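UDP-N-acetylglucosamine--peptide N-acetylglucosaminyltransferase stabilizing protein GtfB (Streptococcus gordonii, PDB 5E9T) partners the glycosyltransferase GtfA in adding the first GlcNAc, from UDP-GlcNAc, to the serine-rich repeat adhesin GspB, and binds that substrate protein. Local coordinates at residues 291-300 against 357-366; 386-394 against 421-429. All coordinates share one frame; numbering follows the deposited sequence.

In the fold
From the N terminus, the chain first builds the parallel sheet that begins with strand 2-5 and the long antiparallel sheet inserted into it, and reaches both contacts only in the second Rossmann-like unit. Contact 1 opens at the end of strand 287-291 and joins the loops that leave strands 287-291 and 353-356; its two segments lie 57 residues apart at their nearest ends. Contact 2 then opens in the loop beyond strand 376-379 and closes on helix 415-428, near the end of the chain. The two loops neither nest nor cross: they lie in series, with centres about 19 Å apart, and touch where Gln362 packs against Asp386. One joins two post-strand loops; the other fastens a later loop to the penultimate helix.

Contact 1. Residues 291-300 against 357-366; sequences LTHSDQIEGL and INHGGQVLQA
Leu291 and Val363 meet flank to flank, CB to CB at 3.7 Å, in the tightly packed part of this contact. CD1 of Leu291 reaches further, to CB of Ala366 (3.6 Å), and so touches the start of helix 366-372. A second apolar patch lies at the far end of the segments, where CG2 of Ile297 rests against the CD1 end of Ile357, the two side chains running obliquely past each other. Beside this patch, within the type II turn from Ile297 to Leu300, the backbones are tied by Glu298 N to Ile357 O (2.8 Å).

The outer side is looser, and two histidines bridge it. With CG opposite the carbonyl carbon (chi1 -83°), His293 lays its ring alongside 361-363. ND1 donates to Gly361 O at 3.0 Å from well above the carbonyl plane, while CG2 of Val363 makes a CH-pi contact over one ring face, 4.0 Å from the ring centroid. The same ring stacks on His76, linking the loop to the inserted antiparallel sheet. His359 spans the other end: its ND1 gives Gln296 O a nearly straight bond (2.7 Å, 164° at the hydrogen) lying close to the ring plane. Between the two rings the side chains of Ser294 and Asp295 point away from 357-366, and Ser294 is exposed; Asp295 OD1 instead accepts from Ser294 OG and bonds to Ser321.

Loops that follow the strands of a Rossmann-like domain and pack side by side, here those after 287-291 and 353-356, are characteristic of the GT-B fold, in which such loops commonly face the cleft between the domains.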
loop_
_atom_site.group_PDB
_atom_site.type_symbol
_atom_site.label_atom_id
_atom_site.label_comp_id
_atom_site.label_asym_id
_atom_site.label_seq_id
_atom_site.Cartn_x
_atom_site.Cartn_y
_atom_site.Cartn_z
ATOM N N LEU B 291 17.690 21.397 33.195
ATOM C CA LEU B 291 17.627 20.900 31.829
ATOM C C LEU B 291 16.203 20.448 31.552
ATOM O O LEU B 291 15.717 19.500 32.178
ATOM C CB LEU B 291 18.604 19.749 31.621
ATOM C CG LEU B 291 20.058 20.168 31.704
ATOM C CD1 LEU B 291 20.926 18.999 31.295
ATOM C CD2 LEU B 291 20.299 21.398 30.837
ATOM N N THR B 292 15.539 21.120 30.617
ATOM C CA THR B 292 14.159 20.820 30.278
ATOM C C THR B 292 14.042 20.594 28.781
ATOM O O THR B 292 14.864 21.079 28.001
ATOM C CB THR B 292 13.217 21.950 30.706
ATOM O OG1 THR B 292 11.863 21.487 30.655
ATOM C CG2 THR B 292 13.371 23.152 29.782
ATOM N N HIS B 293 13.066 19.782 28.386
ATOM C CA HIS B 293 12.729 19.717 26.969
ATOM C C HIS B 293 11.723 20.779 26.545
ATOM O O HIS B 293 11.905 21.406 25.496
ATOM C CB HIS B 293 12.259 18.314 26.612
ATOM C CG HIS B 293 13.398 17.385 26.346
ATOM N ND1 HIS B 293 13.636 16.253 27.095
ATOM C CD2 HIS B 293 14.407 17.462 25.447
ATOM C CE1 HIS B 293 14.725 15.655 26.646
ATOM N NE2 HIS B 293 15.212 16.368 25.647
ATOM N N SER B 294 10.676 21.013 27.329
ATOM C CA SER B 294 9.859 22.198 27.104
ATOM C C SER B 294 8.969 22.419 28.312
ATOM O O SER B 294 8.909 21.603 29.237
ATOM C CB SER B 294 9.008 22.114 25.836
ATOM O OG SER B 294 8.640 23.422 25.421
ATOM N N ASP B 295 8.229 23.512 28.249
ATOM C CA ASP B 295 7.704 24.103 29.442
ATOM C C ASP B 295 6.287 23.548 29.760
ATOM O O ASP B 295 5.701 22.842 28.953
ATOM C CB ASP B 295 7.746 25.635 29.248
ATOM C CG ASP B 295 7.170 26.073 27.932
ATOM O OD1 ASP B 295 7.905 26.075 26.922
ATOM O OD2 ASP B 295 5.980 26.434 27.912
ATOM N N GLN B 296 5.762 23.870 30.943
ATOM C CA GLN B 296 6.574 24.654 31.854
ATOM C C GLN B 296 7.004 23.988 33.132
ATOM O O GLN B 296 6.294 23.195 33.764
ATOM C CB GLN B 296 5.883 25.977 32.161
ATOM C CG GLN B 296 6.888 27.058 32.544
ATOM C CD GLN B 296 6.454 27.842 33.708
ATOM O OE1 GLN B 296 5.678 27.379 34.546
ATOM N NE2 GLN B 296 6.967 29.045 33.816
ATOM N N ILE B 297 8.229 24.370 33.481
ATOM C CA ILE B 297 8.884 24.028 34.726
ATOM C C ILE B 297 7.886 24.341 35.826
ATOM O O ILE B 297 7.406 25.476 35.930
ATOM C CB ILE B 297 10.170 24.861 34.885
ATOM C CG1 ILE B 297 11.208 24.520 33.804
ATOM C CG2 ILE B 297 10.679 24.766 36.284
ATOM C CD1 ILE B 297 11.052 25.336 32.523
ATOM N N GLU B 298 7.581 23.363 36.667
ATOM C CA GLU B 298 6.503 23.561 37.620
ATOM C C GLU B 298 6.989 24.507 38.708
ATOM O O GLU B 298 7.955 24.206 39.417
ATOM C CB GLU B 298 6.051 22.220 38.199
ATOM C CG GLU B 298 4.754 22.262 38.996
ATOM C CD GLU B 298 4.861 23.107 40.245
ATOM O OE1 GLU B 298 3.891 23.824 40.558
ATOM O OE2 GLU B 298 5.926 23.065 40.898
ATOM N N GLY B 299 6.317 25.645 38.839
ATOM C CA GLY B 299 6.642 26.610 39.872
ATOM C C GLY B 299 7.949 27.346 39.686
ATOM O O GLY B 299 8.636 27.639 40.673
ATOM N N LEU B 300 8.316 27.657 38.445
ATOM C CA LEU B 300 9.519 28.455 38.245
ATOM C C LEU B 300 9.279 29.900 38.666
ATOM O O LEU B 300 10.029 30.447 39.479
ATOM C CB LEU B 300 9.974 28.362 36.794
ATOM C CG LEU B 300 11.320 28.975 36.435
ATOM C CD1 LEU B 300 12.471 28.521 37.342
ATOM C CD2 LEU B 300 11.563 28.586 35.005
ATOM N N ILE B 357 12.682 20.329 38.402
ATOM C CA ILE B 357 11.420 21.057 38.394
ATOM C C ILE B 357 10.658 20.934 37.085
ATOM O O ILE B 357 9.495 21.362 37.021
ATOM C CB ILE B 357 11.688 22.535 38.731
ATOM C CG1 ILE B 357 13.010 22.923 38.070
ATOM C CG2 ILE B 357 11.821 22.707 40.226
ATOM C CD1 ILE B 357 13.389 24.367 38.202
ATOM N N ASN B 358 11.277 20.392 36.041
ATOM C CA ASN B 358 10.753 20.401 34.685
ATOM C C ASN B 358 9.685 19.328 34.487
ATOM O O ASN B 358 9.514 18.412 35.297
ATOM C CB ASN B 358 11.876 20.242 33.663
ATOM C CG ASN B 358 12.884 19.196 34.063
ATOM O OD1 ASN B 358 12.783 18.597 35.130
ATOM N ND2 ASN B 358 13.868 18.967 33.203
ATOM N N HIS B 359 8.949 19.476 33.393
ATOM C CA HIS B 359 7.920 18.543 32.969
ATOM C C HIS B 359 8.365 17.825 31.701
ATOM O O HIS B 359 9.229 18.302 30.959
ATOM C CB HIS B 359 6.592 19.268 32.720
ATOM C CG HIS B 359 5.765 19.450 33.952
ATOM N ND1 HIS B 359 5.410 20.688 34.442
ATOM C CD2 HIS B 359 5.222 18.544 34.798
ATOM C CE1 HIS B 359 4.683 20.536 35.534
ATOM N NE2 HIS B 359 4.556 19.244 35.773
ATOM N N GLY B 360 7.788 16.647 31.479
ATOM C CA GLY B 360 8.163 15.858 30.322
ATOM C C GLY B 360 9.351 14.956 30.611
ATOM O O GLY B 360 9.614 14.576 31.754
ATOM N N GLY B 361 10.088 14.625 29.548
ATOM C CA GLY B 361 11.165 13.665 29.649
ATOM C C GLY B 361 12.503 14.278 30.024
ATOM O O GLY B 361 12.734 15.478 29.886
ATOM N N GLN B 362 13.397 13.413 30.495
ATOM C CA GLN B 362 14.680 13.839 31.029
ATOM C C GLN B 362 15.668 14.170 29.921
ATOM O O GLN B 362 15.618 13.612 28.821
ATOM C CB GLN B 362 15.242 12.764 31.954
ATOM C CG GLN B 362 16.736 12.802 32.178
ATOM C CD GLN B 362 17.090 12.251 33.525
ATOM O OE1 GLN B 362 16.323 12.391 34.468
ATOM N NE2 GLN B 362 18.229 11.600 33.628
ATOM N N VAL B 363 16.570 15.096 30.225
ATOM C CA VAL B 363 17.529 15.607 29.262
ATOM C C VAL B 363 18.891 15.025 29.640
ATOM O O VAL B 363 19.557 15.510 30.561
ATOM C CB VAL B 363 17.529 17.141 29.271
ATOM C CG1 VAL B 363 17.974 17.711 27.952
ATOM C CG2 VAL B 363 16.131 17.644 29.594
ATOM N N LEU B 364 19.323 14.009 28.887
ATOM C CA LEU B 364 20.662 13.407 28.935
ATOM C C LEU B 364 21.173 13.153 30.358
ATOM O O LEU B 364 22.197 13.695 30.780
ATOM C CB LEU B 364 21.668 14.265 28.167
ATOM C CG LEU B 364 21.397 14.736 26.745
ATOM C CD1 LEU B 364 20.523 15.953 26.725
ATOM C CD2 LEU B 364 22.702 15.045 26.042
ATOM N N GLN B 365 20.476 12.264 31.072
ATOM C CA GLN B 365 20.884 11.817 32.410
ATOM C C GLN B 365 21.290 12.992 33.298
ATOM O O GLN B 365 22.266 12.930 34.048
ATOM C CB GLN B 365 21.986 10.760 32.328
ATOM C CG GLN B 365 21.447 9.409 31.865
ATOM C CD GLN B 365 22.410 8.261 32.091
ATOM O OE1 GLN B 365 23.601 8.364 31.798
ATOM N NE2 GLN B 365 21.895 7.151 32.613
ATOM N N ALA B 366 20.509 14.074 33.213
ATOM C CA ALA B 366 20.847 15.308 33.914
ATOM C C ALA B 366 20.882 15.104 35.421
ATOM O O ALA B 366 21.754 15.651 36.108
ATOM C CB ALA B 366 19.849 16.406 33.551
#

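Contact 2. Residues 386-394 against 421-429; sequences DRHYIAQQH and ALQAQGRHA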
loop_
_atom_site.group_PDB
_atom_site.type_symbol
_atom_site.label_atom_id
_atom_site.label_comp_id
_atom_site.label_asym_id
_atom_site.label_seq_id
_atom_site.Cartn_x
_atom_site.Cartn_y
_atom_site.Cartn_z
ATOM N N ASP B 386 16.354 9.746 37.605
ATOM C CA ASP B 386 16.323 8.824 38.728
ATOM C C ASP B 386 15.874 9.397 40.061
ATOM O O ASP B 386 16.221 10.517 40.434
ATOM C CB ASP B 386 17.711 8.210 38.894
ATOM C CG ASP B 386 18.271 7.685 37.588
ATOM O OD1 ASP B 386 18.133 8.382 36.562
ATOM O OD2 ASP B 386 18.839 6.572 37.587
ATOM N N ARG B 387 15.074 8.596 40.762
ATOM C CA ARG B 387 14.851 8.769 42.188
ATOM C C ARG B 387 16.027 8.274 43.010
ATOM O O ARG B 387 16.063 8.523 44.219
ATOM C CB ARG B 387 13.602 8.010 42.622
ATOM C CG ARG B 387 12.540 7.942 41.560
ATOM C CD ARG B 387 11.182 7.913 42.198
ATOM N NE ARG B 387 10.195 8.572 41.360
ATOM C CZ ARG B 387 9.215 9.324 41.838
ATOM N NH1 ARG B 387 9.108 9.515 43.146
ATOM N NH2 ARG B 387 8.350 9.895 41.013
ATOM N N HIS B 388 16.965 7.558 42.381
ATOM C CA HIS B 388 18.101 7.007 43.109
ATOM C C HIS B 388 18.859 8.095 43.865
ATOM O O HIS B 388 19.276 7.890 45.010
ATOM C CB HIS B 388 19.051 6.284 42.144
ATOM C CG HIS B 388 18.417 5.187 41.337
ATOM N ND1 HIS B 388 17.999 5.368 40.036
ATOM C CD2 HIS B 388 18.176 3.886 41.629
ATOM C CE1 HIS B 388 17.505 4.235 39.569
ATOM N NE2 HIS B 388 17.601 3.320 40.516
ATOM N N TYR B 389 19.051 9.259 43.238
ATOM C CA TYR B 389 20.021 10.245 43.704
ATOM C C TYR B 389 19.428 11.393 44.508
ATOM O O TYR B 389 20.177 12.296 44.900
ATOM C CB TYR B 389 20.794 10.825 42.518
ATOM C CG TYR B 389 21.333 9.774 41.585
ATOM C CD1 TYR B 389 21.586 10.057 40.270
ATOM C CD2 TYR B 389 21.604 8.501 42.024
ATOM C CE1 TYR B 389 22.069 9.093 39.412
ATOM C CE2 TYR B 389 22.088 7.536 41.173
ATOM C CZ TYR B 389 22.325 7.835 39.867
ATOM O OH TYR B 389 22.816 6.872 39.016
ATOM N N ILE B 390 18.122 11.420 44.750
ATOM C CA ILE B 390 17.520 12.500 45.522
ATOM C C ILE B 390 17.018 11.934 46.840
ATOM O O ILE B 390 16.327 10.907 46.872
ATOM C CB ILE B 390 16.406 13.227 44.745
ATOM C CG1 ILE B 390 16.025 14.519 45.469
ATOM C CG2 ILE B 390 15.194 12.333 44.529
ATOM C CD1 ILE B 390 14.962 15.330 44.780
ATOM N N ALA B 391 17.398 12.591 47.929
ATOM C CA ALA B 391 16.998 12.145 49.249
ATOM C C ALA B 391 15.544 12.506 49.520
ATOM O O ALA B 391 14.995 13.455 48.958
ATOM C CB ALA B 391 17.894 12.766 50.318
ATOM N N GLN B 392 14.925 11.721 50.403
ATOM C CA GLN B 392 13.555 11.977 50.832
ATOM C C GLN B 392 13.398 13.373 51.414
ATOM O O GLN B 392 12.390 14.046 51.167
ATOM C CB GLN B 392 13.146 10.941 51.872
ATOM C CG GLN B 392 11.677 10.949 52.216
ATOM C CD GLN B 392 10.849 10.202 51.212
ATOM O OE1 GLN B 392 10.537 10.709 50.137
ATOM N NE2 GLN B 392 10.475 8.982 51.560
ATOM N N GLN B 393 14.364 13.815 52.224
ATOM C CA GLN B 393 14.225 15.102 52.904
ATOM C C GLN B 393 14.140 16.232 51.893
ATOM O O GLN B 393 13.484 17.260 52.122
ATOM C CB GLN B 393 15.417 15.312 53.831
ATOM C CG GLN B 393 15.748 14.072 54.644
ATOM C CD GLN B 393 16.975 13.349 54.130
ATOM O OE1 GLN B 393 17.920 13.977 53.680
ATOM N NE2 GLN B 393 16.966 12.023 54.203
ATOM N N HIS B 394 14.802 16.036 50.763
ATOM C CA HIS B 394 14.937 17.011 49.700
ATOM C C HIS B 394 13.737 17.043 48.753
ATOM O O HIS B 394 13.430 18.108 48.198
ATOM C CB HIS B 394 16.262 16.720 48.984
ATOM C CG HIS B 394 17.460 17.031 49.830
ATOM N ND1 HIS B 394 17.712 16.407 51.033
ATOM C CD2 HIS B 394 18.433 17.960 49.679
ATOM C CE1 HIS B 394 18.816 16.912 51.560
ATOM N NE2 HIS B 394 19.270 17.859 50.758
ATOM N N ALA B 421 23.462 18.297 53.770
ATOM C CA ALA B 421 22.516 17.970 52.703
ATOM C C ALA B 421 23.107 17.002 51.680
ATOM O O ALA B 421 22.391 16.148 51.146
ATOM C CB ALA B 421 22.053 19.251 52.009
ATOM N N LEU B 422 24.401 17.124 51.379
ATOM C CA LEU B 422 24.974 16.261 50.349
ATOM C C LEU B 422 25.418 14.918 50.898
ATOM O O LEU B 422 25.792 14.038 50.115
ATOM C CB LEU B 422 26.145 16.938 49.627
ATOM C CG LEU B 422 25.826 18.304 49.035
ATOM C CD1 LEU B 422 26.743 18.663 47.874
ATOM C CD2 LEU B 422 24.402 18.319 48.596
ATOM N N GLN B 423 25.405 14.748 52.215
ATOM C CA GLN B 423 25.407 13.414 52.783
ATOM C C GLN B 423 24.005 12.847 52.891
ATOM O O GLN B 423 23.849 11.634 53.050
ATOM C CB GLN B 423 26.083 13.421 54.156
ATOM C CG GLN B 423 27.528 13.890 54.118
ATOM C CD GLN B 423 28.383 13.123 53.118
ATOM O OE1 GLN B 423 28.074 11.988 52.748
ATOM N NE2 GLN B 423 29.463 13.750 52.668
ATOM N N ALA B 424 22.988 13.698 52.786
ATOM C CA ALA B 424 21.617 13.213 52.730
ATOM C C ALA B 424 21.339 12.527 51.398
ATOM O O ALA B 424 20.875 11.381 51.363
ATOM C CB ALA B 424 20.661 14.377 52.957
ATOM N N GLN B 425 21.623 13.215 50.289
ATOM C CA GLN B 425 21.549 12.569 48.984
ATOM C C GLN B 425 22.728 11.631 48.769
ATOM O O GLN B 425 22.629 10.680 47.985
ATOM C CB GLN B 425 21.485 13.622 47.875
ATOM C CG GLN B 425 22.835 13.986 47.275
ATOM C CD GLN B 425 22.722 14.987 46.141
ATOM O OE1 GLN B 425 21.690 15.635 45.969
ATOM N NE2 GLN B 425 23.785 15.110 45.354
ATOM N N GLY B 426 23.847 11.880 49.453
ATOM C CA GLY B 426 24.959 10.948 49.390
ATOM C C GLY B 426 24.621 9.608 50.013
ATOM O O GLY B 426 24.983 8.556 49.478
ATOM N N ARG B 427 23.919 9.626 51.152
ATOM C CA ARG B 427 23.458 8.383 51.764
ATOM C C ARG B 427 22.382 7.719 50.927
ATOM O O ARG B 427 22.389 6.495 50.752
ATOM C CB ARG B 427 22.913 8.644 53.166
ATOM C CG ARG B 427 23.986 8.837 54.203
ATOM C CD ARG B 427 23.446 9.507 55.455
ATOM N NE ARG B 427 24.501 10.230 56.143
ATOM C CZ ARG B 427 25.684 9.719 56.448
ATOM N NH1 ARG B 427 25.993 8.465 56.129
ATOM N NH2 ARG B 427 26.577 10.468 57.084
ATOM N N HIS B 428 21.427 8.510 50.434
ATOM C CA HIS B 428 20.278 7.947 49.740
ATOM C C HIS B 428 20.698 7.140 48.520
ATOM O O HIS B 428 20.063 6.130 48.198
ATOM C CB HIS B 428 19.316 9.056 49.332
ATOM C CG HIS B 428 18.104 8.557 48.613
ATOM N ND1 HIS B 428 18.140 8.130 47.303
ATOM C CD2 HIS B 428 16.824 8.401 49.025
ATOM C CE1 HIS B 428 16.934 7.736 46.937
ATOM N NE2 HIS B 428 16.116 7.893 47.963
ATOM N N ALA B 429 21.762 7.560 47.841
ATOM C CA ALA B 429 22.302 6.804 46.721
ATOM C C ALA B 429 23.206 5.672 47.178
ATOM O O ALA B 429 23.801 4.995 46.332
ATOM C CB ALA B 429 23.066 7.729 45.773
#
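His428 projects from the last turn of helix 415-428 into the curve of the loop 386-394, and the setting of its ring organises the contact. CG stands opposite the backbone N (chi1 -180°), which carries the imidazole off the helix and among the loop carbonyls. At its edge ND1 donates to His388 O, 2.6 Å away; the oxygen lies nearly in the ring plane, although the nitrogen stands above the plane of that carbonyl and the bond is bent, 136° at the hydrogen. Over one face, Ile390 O sits 3.1 Å above the ring plane, close to its centre, a carbonyl-over-ring arrangement in which no N-H is directed at the oxygen. The ring is thus met at edge and face by a loop that turns round it, the type I turn from Arg387 to Ile390 supplying both carbonyls.

Along the rest of the interface the helix offers the small side chains of Ala421 and Ala424, and the loop packs close to them. Ala391 CB lies 4.1 Å from Ala424 CB, and the His394 ring comes in with NE2 3.4 Å from Ala421 CB, the methyl lying at the ring edge. Just beyond the helix end, Ala429 CB is met obliquely by CD2 of Tyr389 at 4.1 Å, while the tyrosine ring stacks on Phe371 and its hydroxyl bonds to Arg368. Gln425 passes its CB beside Tyr389 O (3.5 Å); its OE1 accepts from Ile377 N and its NE2 donates to Leu375 O.

Helix 415-428 is thereby joined to strand 376-379, through Gln425, and to the loop that follows it, through His428 and the alanines: helix-on-sheet packing as in the Rossmann-like C-terminal domain of GT-B folds.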